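Local coordinates for MccB protein (Escherichia coli, PDB 3H5N) that uses ATP to initiate biosynthesis of the peptide antibiotic microcin C7, forming an N-P bond, and is a bacterial relative of the ubiquitin-activating E1 enzymes, at residues A247-L252 with K324-W329. Numbering follows the deposited sequence.
Sequences AVFGPL and KRIGIW
Over one face of the Phe249 ring sits Ile326, its CB 4.1 Å from the ring centroid in a CH-pi contact, while Ile328 CD1 comes up at the ring's edge. The ring leans toward its cross-strand partner because Phe249 CG stands between the backbone N and the carbonyl carbon (chi1 70°), which carries CZ to 3.5 Å from Ile326 CD1. On the opposite face of the sheet, Val248 CG1 lies over the guanidinium of Arg325, offset toward its rim and 3.7 Å from Arg325 NE. At that group's edge, in plane, a water accepts from Arg325 NE and donates to Gly250 O, tying the side chain to the facing strand. Both sets of contacts belong to strands 246-253 and 324-328, which follow the parallel strands as antiparallel additions in the mixed sheet of this ThiF/E1-type Rossmann-like domain. Ala247–Ile328 and Phe249–Ile326 are the hydrogen-bonded pairs, with Ile328 N 2.8 Å from Ala247 O; Val248–Gly327 is non-hydrogen-bonded. Past them, a cis peptide precedes Pro251, and Lys324 O receives CA-H contacts from Gly250 and Pro251. Helix 295-314 packs on Phe249 and Ile328 through Leu304, and Ile333 of the second subunit reaches Ile326.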
loop_
_atom_site.group_PDB
_atom_site.type_symbol
_atom_site.label_atom_id
_atom_site.label_comp_id
_atom_site.label_asym_id
_atom_site.label_seq_id
_atom_site.Cartn_x
_atom_site.Cartn_y
_atom_site.Cartn_z
ATOM N N ALA A 247 6.838 27.081 -6.384
ATOM C CA ALA A 247 7.876 26.716 -5.403
ATOM C C ALA A 247 8.936 27.796 -5.424
ATOM O O ALA A 247 9.316 28.280 -6.496
ATOM C CB ALA A 247 8.479 25.378 -5.734
ATOM N N VAL A 248 9.386 28.183 -4.233
ATOM C CA VAL A 248 10.285 29.313 -4.064
ATOM C C VAL A 248 11.463 28.935 -3.174
ATOM O O VAL A 248 11.281 28.378 -2.099
ATOM C CB VAL A 248 9.530 30.554 -3.497
ATOM C CG1 VAL A 248 10.516 31.694 -3.184
ATOM C CG2 VAL A 248 8.463 31.011 -4.507
ATOM N N PHE A 249 12.676 29.191 -3.642
ATOM C CA PHE A 249 13.823 29.125 -2.727
ATOM C C PHE A 249 14.783 30.282 -2.960
ATOM O O PHE A 249 14.902 30.774 -4.075
ATOM C CB PHE A 249 14.521 27.764 -2.772
ATOM C CG PHE A 249 15.267 27.489 -4.043
ATOM C CD1 PHE A 249 14.583 27.191 -5.221
ATOM C CD2 PHE A 249 16.661 27.467 -4.048
ATOM C CE1 PHE A 249 15.275 26.919 -6.392
ATOM C CE2 PHE A 249 17.361 27.206 -5.218
ATOM C CZ PHE A 249 16.671 26.931 -6.390
ATOM N N GLY A 250 15.455 30.703 -1.891
ATOM C CA GLY A 250 16.316 31.872 -1.944
ATOM C C GLY A 250 15.557 33.046 -1.363
ATOM O O GLY A 250 14.341 32.963 -1.219
ATOM N N PRO A 251 16.268 34.138 -1.016
ATOM C CA PRO A 251 17.714 34.219 -1.214
ATOM C C PRO A 251 18.501 33.371 -0.221
ATOM O O PRO A 251 17.980 32.969 0.836
ATOM C CB PRO A 251 18.019 35.710 -1.001
ATOM C CG PRO A 251 16.974 36.152 -0.018
ATOM C CD PRO A 251 15.727 35.360 -0.389
ATOM N N LEU A 252 19.738 33.082 -0.605
ATOM C CA LEU A 252 20.758 32.591 0.299
ATOM C C LEU A 252 21.598 33.827 0.609
ATOM O O LEU A 252 22.296 34.362 -0.264
ATOM C CB LEU A 252 21.571 31.478 -0.384
ATOM C CG LEU A 252 22.845 30.802 0.163
ATOM C CD1 LEU A 252 23.071 30.996 1.632
ATOM C CD2 LEU A 252 22.872 29.309 -0.210
ATOM N N LYS A 324 19.592 35.676 -5.388
ATOM C CA LYS A 324 18.385 35.334 -6.154
ATOM C C LYS A 324 17.280 34.688 -5.329
ATOM O O LYS A 324 17.539 33.860 -4.461
ATOM C CB LYS A 324 18.744 34.348 -7.273
ATOM C CG LYS A 324 19.432 34.950 -8.483
ATOM C CD LYS A 324 19.911 33.870 -9.413
ATOM C CE LYS A 324 20.999 34.378 -10.350
ATOM N NZ LYS A 324 21.266 33.383 -11.438
ATOM N N ARG A 325 16.045 35.064 -5.629
ATOM C CA ARG A 325 14.866 34.347 -5.190
ATOM C C ARG A 325 14.358 33.615 -6.427
ATOM O O ARG A 325 14.056 34.256 -7.448
ATOM C CB ARG A 325 13.828 35.330 -4.645
ATOM C CG ARG A 325 12.580 34.706 -4.016
ATOM C CD ARG A 325 11.694 35.852 -3.465
ATOM N NE ARG A 325 10.458 35.407 -2.823
ATOM C CZ ARG A 325 9.255 35.394 -3.402
ATOM N NH1 ARG A 325 9.103 35.795 -4.663
ATOM N NH2 ARG A 325 8.193 34.963 -2.719
ATOM N N ILE A 326 14.300 32.284 -6.350
ATOM C CA ILE A 326 14.000 31.439 -7.519
ATOM C C ILE A 326 12.608 30.806 -7.409
ATOM O O ILE A 326 12.258 30.198 -6.388
ATOM C CB ILE A 326 15.104 30.339 -7.741
ATOM C CG1 ILE A 326 16.474 30.989 -7.929
ATOM C CG2 ILE A 326 14.766 29.441 -8.927
ATOM C CD1 ILE A 326 17.661 30.075 -7.674
ATOM N N GLY A 327 11.822 30.966 -8.471
ATOM C CA GLY A 327 10.501 30.388 -8.540
ATOM C C GLY A 327 10.472 29.308 -9.598
ATOM O O GLY A 327 11.004 29.496 -10.694
ATOM N N ILE A 328 9.887 28.170 -9.239
ATOM C CA ILE A 328 9.593 27.079 -10.170
ATOM C C ILE A 328 8.083 26.904 -10.234
ATOM O O ILE A 328 7.432 26.624 -9.215
ATOM C CB ILE A 328 10.295 25.762 -9.734
ATOM C CG1 ILE A 328 11.814 25.937 -9.834
ATOM C CG2 ILE A 328 9.870 24.567 -10.597
ATOM C CD1 ILE A 328 12.581 24.827 -9.221
ATOM N N TRP A 329 7.519 27.082 -11.437
ATOM C CA TRP A 329 6.070 26.931 -11.639
ATOM C C TRP A 329 5.698 25.448 -11.628
ATOM O O TRP A 329 6.542 24.581 -11.909
ATOM C CB TRP A 329 5.658 27.571 -12.976
ATOM C CG TRP A 329 5.398 29.084 -12.966
ATOM C CD1 TRP A 329 4.232 29.706 -13.339
ATOM C CD2 TRP A 329 6.313 30.133 -12.631
ATOM N NE1 TRP A 329 4.361 31.064 -13.247
ATOM C CE2 TRP A 329 5.624 31.361 -12.812
ATOM C CE3 TRP A 329 7.646 30.164 -12.194
ATOM C CZ2 TRP A 329 6.216 32.601 -12.557
ATOM C CZ3 TRP A 329 8.242 31.409 -11.935
ATOM C CH2 TRP A 329 7.528 32.607 -12.118
HETATM O O HOH W 1 12.215 34.558 -0.310
#